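Local structure of flagellar motor switch protein fliG (Thermotoga maritima, 3AJC) at residues Gln26-Ala29 and Val30-Tyr34; Arg148-Thr152 and Arg153-Leu157; Asp164-Lys167 and Glu168-Lys172. The protein probably forms part of the switch complex at the base of the flagellar basal body, which contacts chemotaxis proteins and helps set the direction of rotation. One frame throughout, in Å; residues are numbered along the deposited sequence.

Contact 1: Gln26-Ala29 and Val30-Tyr34; sequences QTIA and VVLSY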
loop_
_atom_site.group_PDB
_atom_site.type_symbol
_atom_site.label_atom_id
_atom_site.label_comp_id
_atom_site.label_asym_id
_atom_site.label_seq_id
_atom_site.Cartn_x
_atom_site.Cartn_y
_atom_site.Cartn_z
ATOM N N GLN A 26 -7.726 -18.389 -8.270
ATOM C CA GLN A 26 -7.648 -18.427 -6.809
ATOM C C GLN A 26 -6.299 -18.953 -6.350
ATOM O O GLN A 26 -5.686 -18.415 -5.427
ATOM C CB GLN A 26 -8.771 -19.310 -6.247
ATOM C CG GLN A 26 -8.785 -19.457 -4.734
ATOM C CD GLN A 26 -8.791 -18.121 -4.006
ATOM O OE1 GLN A 26 -9.533 -17.202 -4.358
ATOM N NE2 GLN A 26 -7.968 -18.013 -2.972
ATOM N N THR A 27 -5.840 -20.011 -6.999
ATOM C CA THR A 27 -4.554 -20.603 -6.669
ATOM C C THR A 27 -3.446 -19.600 -6.986
ATOM O O THR A 27 -2.408 -19.559 -6.317
ATOM C CB THR A 27 -4.341 -21.893 -7.477
ATOM O OG1 THR A 27 -5.433 -22.789 -7.222
ATOM C CG2 THR A 27 -3.037 -22.565 -7.092
ATOM N N ILE A 28 -3.672 -18.790 -8.014
ATOM C CA ILE A 28 -2.702 -17.771 -8.410
ATOM C C ILE A 28 -2.655 -16.697 -7.326
ATOM O O ILE A 28 -1.577 -16.280 -6.899
ATOM C CB ILE A 28 -3.093 -17.122 -9.764
ATOM C CG1 ILE A 28 -3.035 -18.176 -10.877
ATOM C CG2 ILE A 28 -2.157 -15.952 -10.075
ATOM C CD1 ILE A 28 -3.426 -17.649 -12.255
ATOM N N ALA A 29 -3.837 -16.269 -6.885
ATOM C CA ALA A 29 -3.971 -15.260 -5.840
ATOM C C ALA A 29 -3.205 -15.669 -4.583
ATOM O O ALA A 29 -2.524 -14.851 -3.956
ATOM C CB ALA A 29 -5.429 -15.063 -5.510
ATOM N N VAL A 30 -3.304 -16.943 -4.222
ATOM C CA VAL A 30 -2.622 -17.457 -3.040
ATOM C C VAL A 30 -1.106 -17.372 -3.132
ATOM O O VAL A 30 -0.439 -16.941 -2.181
ATOM C CB VAL A 30 -3.008 -18.934 -2.760
ATOM C CG1 VAL A 30 -2.045 -19.543 -1.756
ATOM C CG2 VAL A 30 -4.426 -19.000 -2.225
ATOM N N VAL A 31 -0.559 -17.803 -4.262
ATOM C CA VAL A 31 0.884 -17.778 -4.447
ATOM C C VAL A 31 1.435 -16.357 -4.411
ATOM O O VAL A 31 2.426 -16.089 -3.742
ATOM C CB VAL A 31 1.303 -18.419 -5.795
ATOM C CG1 VAL A 31 2.825 -18.301 -5.971
ATOM C CG2 VAL A 31 0.872 -19.878 -5.844
ATOM N N LEU A 32 0.785 -15.446 -5.126
ATOM C CA LEU A 32 1.253 -14.065 -5.195
ATOM C C LEU A 32 1.123 -13.313 -3.879
ATOM O O LEU A 32 1.992 -12.500 -3.538
ATOM C CB LEU A 32 0.508 -13.287 -6.291
ATOM C CG LEU A 32 0.580 -13.743 -7.761
ATOM C CD1 LEU A 32 0.295 -12.559 -8.687
ATOM C CD2 LEU A 32 1.946 -14.284 -8.063
ATOM N N SER A 33 0.042 -13.574 -3.144
ATOM C CA SER A 33 -0.165 -12.885 -1.873
ATOM C C SER A 33 0.934 -13.244 -0.874
ATOM O O SER A 33 1.085 -12.575 0.148
ATOM C CB SER A 33 -1.555 -13.205 -1.291
ATOM O OG SER A 33 -1.568 -14.458 -0.636
ATOM N N TYR A 34 1.711 -14.284 -1.180
ATOM C CA TYR A 34 2.812 -14.703 -0.309
ATOM C C TYR A 34 4.165 -14.124 -0.716
ATOM O O TYR A 34 5.155 -14.256 0.010
ATOM C CB TYR A 34 2.939 -16.230 -0.275
ATOM C CG TYR A 34 2.090 -16.896 0.782
ATOM C CD1 TYR A 34 0.914 -17.561 0.440
ATOM C CD2 TYR A 34 2.450 -16.840 2.126
ATOM C CE1 TYR A 34 0.111 -18.157 1.412
ATOM C CE2 TYR A 34 1.659 -17.429 3.108
ATOM C CZ TYR A 34 0.491 -18.086 2.744
ATOM O OH TYR A 34 -0.291 -18.690 3.699
#

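Contact 2: Arg148-Thr152 and Arg153-Leu157; sequences REVDT and RDLAL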
loop_
_atom_site.group_PDB
_atom_site.type_symbol
_atom_site.label_atom_id
_atom_site.label_comp_id
_atom_site.label_asym_id
_atom_site.label_seq_id
_atom_site.Cartn_x
_atom_site.Cartn_y
_atom_site.Cartn_z
ATOM N N ARG A 148 -1.403 18.765 12.125
ATOM C CA ARG A 148 -1.838 18.902 13.508
ATOM C C ARG A 148 -1.953 17.552 14.209
ATOM O O ARG A 148 -2.051 17.492 15.435
ATOM C CB ARG A 148 -3.180 19.636 13.570
ATOM C CG ARG A 148 -3.064 21.130 13.278
ATOM C CD ARG A 148 -4.429 21.808 13.226
ATOM N NE ARG A 148 -5.292 21.194 12.224
ATOM C CZ ARG A 148 -6.413 21.743 11.769
ATOM N NH1 ARG A 148 -6.804 22.925 12.232
ATOM N NH2 ARG A 148 -7.144 21.116 10.852
ATOM N N GLU A 149 -1.925 16.472 13.428
ATOM C CA GLU A 149 -2.050 15.121 13.974
ATOM C C GLU A 149 -0.723 14.371 14.037
ATOM O O GLU A 149 -0.696 13.190 14.382
ATOM C CB GLU A 149 -3.021 14.321 13.113
ATOM C CG GLU A 149 -4.312 15.063 12.800
ATOM C CD GLU A 149 -5.369 14.878 13.868
ATOM O OE1 GLU A 149 -6.324 15.686 13.905
ATOM O OE2 GLU A 149 -5.253 13.916 14.661
ATOM N N VAL A 150 0.375 15.051 13.718
ATOM C CA VAL A 150 1.683 14.407 13.702
ATOM C C VAL A 150 2.686 14.957 14.712
ATOM O O VAL A 150 2.973 16.150 14.711
ATOM C CB VAL A 150 2.314 14.524 12.290
ATOM C CG1 VAL A 150 3.631 13.717 12.230
ATOM C CG2 VAL A 150 1.303 14.048 11.232
ATOM N N ASP A 151 3.237 14.088 15.552
ATOM C CA ASP A 151 4.220 14.534 16.539
ATOM C C ASP A 151 5.544 14.858 15.854
ATOM O O ASP A 151 5.881 14.305 14.800
ATOM C CB ASP A 151 4.436 13.480 17.631
ATOM C CG ASP A 151 5.033 12.192 17.094
ATOM O OD1 ASP A 151 6.264 12.002 17.185
ATOM O OD2 ASP A 151 4.261 11.365 16.570
ATOM N N THR A 152 6.284 15.771 16.468
ATOM C CA THR A 152 7.557 16.221 15.942
ATOM C C THR A 152 8.509 15.123 15.503
ATOM O O THR A 152 9.040 15.176 14.393
ATOM C CB THR A 152 8.287 17.101 16.976
ATOM O OG1 THR A 152 7.463 18.223 17.296
ATOM C CG2 THR A 152 9.635 17.586 16.429
ATOM N N ARG A 153 8.739 14.133 16.361
ATOM C CA ARG A 153 9.686 13.088 16.010
ATOM C C ARG A 153 9.279 12.233 14.817
ATOM O O ARG A 153 10.118 11.864 13.997
ATOM C CB ARG A 153 9.973 12.189 17.209
ATOM C CG ARG A 153 11.125 11.223 16.952
ATOM C CD ARG A 153 11.752 10.750 18.254
ATOM N NE ARG A 153 13.088 10.200 18.036
ATOM C CZ ARG A 153 13.326 8.993 17.536
ATOM N NH1 ARG A 153 12.319 8.194 17.203
ATOM N NH2 ARG A 153 14.576 8.596 17.351
ATOM N N ASP A 154 8.001 11.898 14.718
ATOM C CA ASP A 154 7.569 11.094 13.591
ATOM C C ASP A 154 7.738 11.884 12.299
ATOM O O ASP A 154 8.116 11.331 11.266
ATOM C CB ASP A 154 6.122 10.656 13.768
ATOM C CG ASP A 154 5.999 9.478 14.704
ATOM O OD1 ASP A 154 6.838 8.549 14.598
ATOM O OD2 ASP A 154 5.073 9.466 15.534
ATOM N N LEU A 155 7.482 13.184 12.376
ATOM C CA LEU A 155 7.608 14.047 11.219
ATOM C C LEU A 155 9.069 14.072 10.775
ATOM O O LEU A 155 9.369 13.887 9.601
ATOM C CB LEU A 155 7.133 15.458 11.569
ATOM C CG LEU A 155 6.800 16.437 10.445
ATOM C CD1 LEU A 155 6.006 15.727 9.340
ATOM C CD2 LEU A 155 5.990 17.608 11.031
ATOM N N ALA A 156 9.975 14.287 11.722
ATOM C CA ALA A 156 11.393 14.348 11.405
ATOM C C ALA A 156 11.859 13.054 10.745
ATOM O O ALA A 156 12.566 13.085 9.732
ATOM C CB ALA A 156 12.197 14.624 12.663
ATOM N N LEU A 157 11.470 11.920 11.322
ATOM C CA LEU A 157 11.835 10.620 10.775
ATOM C C LEU A 157 11.301 10.463 9.357
ATOM O O LEU A 157 12.037 10.123 8.431
ATOM C CB LEU A 157 11.268 9.498 11.652
ATOM C CG LEU A 157 11.925 9.330 13.020
ATOM C CD1 LEU A 157 11.107 8.397 13.924
ATOM C CD2 LEU A 157 13.313 8.793 12.804
HETATM O O HOH W 1 7.669 14.007 19.045
#

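Contact 3: Asp164-Lys167 and Glu168-Lys172; sequences DELK and EKIFK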
loop_
_atom_site.group_PDB
_atom_site.type_symbol
_atom_site.label_atom_id
_atom_site.label_comp_id
_atom_site.label_asym_id
_atom_site.label_seq_id
_atom_site.Cartn_x
_atom_site.Cartn_y
_atom_site.Cartn_z
ATOM N N ASP A 164 13.035 16.418 -1.619
ATOM C CA ASP A 164 13.204 17.813 -1.226
ATOM C C ASP A 164 11.942 18.620 -1.489
ATOM O O ASP A 164 11.589 19.513 -0.726
ATOM C CB ASP A 164 14.375 18.435 -1.988
ATOM C CG ASP A 164 15.718 17.859 -1.563
ATOM O OD1 ASP A 164 16.743 18.258 -2.157
ATOM O OD2 ASP A 164 15.753 17.015 -0.639
ATOM N N GLU A 165 11.263 18.298 -2.577
ATOM C CA GLU A 165 10.042 18.997 -2.931
ATOM C C GLU A 165 8.950 18.713 -1.902
ATOM O O GLU A 165 8.207 19.610 -1.503
ATOM C CB GLU A 165 9.601 18.550 -4.316
ATOM C CG GLU A 165 8.198 18.908 -4.686
ATOM C CD GLU A 165 7.790 18.202 -5.956
ATOM O OE1 GLU A 165 8.400 17.146 -6.239
ATOM O OE2 GLU A 165 6.872 18.681 -6.662
ATOM N N LEU A 166 8.845 17.461 -1.474
ATOM C CA LEU A 166 7.839 17.115 -0.488
ATOM C C LEU A 166 8.237 17.741 0.829
ATOM O O LEU A 166 7.373 18.154 1.604
ATOM C CB LEU A 166 7.719 15.601 -0.329
ATOM C CG LEU A 166 6.764 15.147 0.779
ATOM C CD1 LEU A 166 5.402 15.810 0.589
ATOM C CD2 LEU A 166 6.648 13.623 0.759
ATOM N N LYS A 167 9.541 17.794 1.088
ATOM C CA LYS A 167 10.043 18.407 2.312
ATOM C C LYS A 167 9.517 19.840 2.358
ATOM O O LYS A 167 8.924 20.270 3.348
ATOM C CB LYS A 167 11.574 18.456 2.322
ATOM C CG LYS A 167 12.290 17.114 2.393
ATOM C CD LYS A 167 13.763 17.337 2.762
ATOM C CE LYS A 167 14.553 16.039 2.845
ATOM N NZ LYS A 167 14.655 15.397 1.510
ATOM N N GLU A 168 9.737 20.568 1.267
ATOM C CA GLU A 168 9.300 21.949 1.158
ATOM C C GLU A 168 7.799 22.150 1.331
ATOM O O GLU A 168 7.373 22.961 2.154
ATOM C CB GLU A 168 9.749 22.540 -0.181
ATOM C CG GLU A 168 11.092 23.246 -0.103
ATOM C CD GLU A 168 11.028 24.517 0.743
ATOM O OE1 GLU A 168 11.088 25.627 0.170
ATOM O OE2 GLU A 168 10.911 24.409 1.983
ATOM N N LYS A 169 6.989 21.418 0.577
ATOM C CA LYS A 169 5.550 21.599 0.704
ATOM C C LYS A 169 5.050 21.351 2.132
ATOM O O LYS A 169 4.081 21.976 2.573
ATOM C CB LYS A 169 4.790 20.711 -0.285
ATOM C CG LYS A 169 3.317 21.095 -0.380
ATOM C CD LYS A 169 2.610 20.456 -1.563
ATOM C CE LYS A 169 1.204 21.037 -1.725
ATOM N NZ LYS A 169 0.410 20.378 -2.802
ATOM N N ILE A 170 5.706 20.448 2.855
ATOM C CA ILE A 170 5.305 20.174 4.228
ATOM C C ILE A 170 5.715 21.342 5.122
ATOM O O ILE A 170 4.913 21.850 5.911
ATOM C CB ILE A 170 5.956 18.883 4.774
ATOM C CG1 ILE A 170 5.260 17.662 4.172
ATOM C CG2 ILE A 170 5.860 18.853 6.305
ATOM C CD1 ILE A 170 5.896 16.347 4.532
ATOM N N PHE A 171 6.968 21.765 4.981
ATOM C CA PHE A 171 7.494 22.866 5.772
ATOM C C PHE A 171 6.693 24.152 5.622
ATOM O O PHE A 171 6.266 24.727 6.617
ATOM C CB PHE A 171 8.955 23.136 5.417
ATOM C CG PHE A 171 9.803 23.437 6.611
ATOM C CD1 PHE A 171 10.196 22.411 7.463
ATOM C CD2 PHE A 171 10.152 24.750 6.928
ATOM C CE1 PHE A 171 10.912 22.679 8.623
ATOM C CE2 PHE A 171 10.869 25.030 8.087
ATOM C CZ PHE A 171 11.248 23.986 8.935
ATOM N N LYS A 172 6.467 24.606 4.398
ATOM C CA LYS A 172 5.721 25.846 4.237
ATOM C C LYS A 172 4.289 25.765 4.770
ATOM O O LYS A 172 3.571 26.763 4.791
ATOM C CB LYS A 172 5.731 26.305 2.771
ATOM C CG LYS A 172 4.986 25.452 1.756
ATOM C CD LYS A 172 5.225 26.061 0.362
ATOM C CE LYS A 172 4.613 25.256 -0.787
ATOM N NZ LYS A 172 3.130 25.350 -0.915
#

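Contact 1: Gln26-Ala29 and Val30-Tyr34
V30 meets Q26 twice, one helical turn on in helix 25-33. Its backbone N donates to Q26 O at 3.0 Å, and its methyl CG2 lies 3.8 Å from Q26 NE2, where the amide end reaches forward along the helix; a bend in the glutamine chain (chi2 54°) carries it there. The amide can therefore brush the valine methyl with its NE2 side while OE1 accepts a hydrogen bond from R58 NH1, so R58 helps fix the amide's rotation. Q26 and R58 both belong to the EHPQR motif, which is important for interaction with FliM, and this turn of the FliG middle domain thus holds one motif residue against another.

V31 continues the pattern, its N bonded to T27 O at 3.3 Å, and its methyl CG2 rests against that same threonine oxygen. L32 has the straightest of the four backbone bonds, from N to I28 O (3.1 Å, N-H...O angle 172°). L32 CG lies 3.4 Å from I28 O, over the carbonyl that its own amide grips. The apolar side of the same pair is looser, with L32 CG standing 4.2 Å from I28 CG2. Leucine fits here because its forked end spreads among A40, I43 and L44 of helix 37-46, while A29, facing helix 49-60, carries a lone methyl that probably allows close approach of R58 and I59.

S33 N takes up A29 O at 3.0 Å. With its hydroxyl set between the backbone N and the carbonyl carbon (chi1 80°), S33 OG turns back to donate to V30 O (3.1 Å), approaching from above the carbonyl plane; a buried hydroxyl is thereby satisfied by the helix itself.

Contact 2: Arg148-Thr152 and Arg153-Leu157
L155 N bonds back to D151 O at 3.1 Å, and A156 N to T152 O at 3.0 Å; these are the first main-chain bonds of helix 152-159. Before them the chain runs extended through V150 and D151, so that the loop arriving from helix 140-147 turns abruptly into the helix at T152.

D151 is the N-cap. Its CG sits between the backbone N and the carbonyl carbon (chi1 64°), which swings the carboxylate over the open first turn, and OD1 accepts from D154 N at 3.0 Å. The donor arrives from well above the carboxylate plane, 52° out of it. A water donates to D151 OD1 at 3.1 Å and accepts from R153 N at 2.9 Å, so a second amide of the first turn is satisfied through solvent. Aspartate suits the cap because its short arm can bring an acceptor to amides for which the helix supplies no carbonyl four residues earlier.

On the other flank V150 CG1 lies 4.0 Å from L155 CB, the two side chains crossing at about a right angle. A residue just before the N-cap packed against the fourth residue after it is a hydrophobic staple. V150 also rests on I204 and I207 of helix 194-213, while A156, small enough for close packing, faces L182 and L186 of helix 176-187.

The D151 and D154 carboxylates are modelled so near each other that their spacing is doubtful. Even so, two acidic side chains at the amino end of a helix would probably be stabilised by the N-H groups of its first turn and the partial positive charge there.

Contact 3: Asp164-Lys167 and Glu168-Lys172
D164 is used twice: its O accepts from E168 N at 2.9 Å, and its carboxylate forms a salt bridge with K167. K167 bends at its last torsion (chi4 66°), bringing NZ to 2.9 Å from D164 OD2, nearly along the C-O axis of that oxygen; NZ also bonds A162 O, so two acceptors just before and at the start of the helix share one ammonium. An acid at the amino end would probably also be favoured by the partial positive charge there. K169 N to E165 O (3.0 Å) and F171 N to K167 O (3.0 Å) continue the turns, while I170 N binds L166 O at 3.1 Å and, weakly, K167 O.

Beneath these bonds L166 CD1 touches I170 CD1 at 4.0 Å, the two chains crossing obliquely. Replacing I170 by an alanine would probably open a gap beside L166 CD1 and leave L147 of helix 140-147 without this partner. Long K169 reaches past the helix to L138 O.

The helix is wedged among its neighbours: L166 packs on F132 and I135 of the loop after helix 119-128, I170 on L147, and F171 on A179 and L182 of helix 176-187.

Overall arrangement
The three contacts are local turns set in two domains of an all-helical chain. Contact 1 belongs to the middle domain and is the one that holds part of the EHPQR motif, with the side chains of Q26 and R58 about 3 Å apart. Contacts 2 and 3 lie in the C-terminal domain, across the chain's centre, their centres 37 and 39 Å from that of contact 1 and away from the motif. They sit on successive helices, 152-159 and 164-171, with centres 14 Å apart and nearest atoms about 4 Å apart. Helices 140-147 and 176-187 help tie them together: the former leads into contact 2 and packs on contact 3, and the latter packs against both.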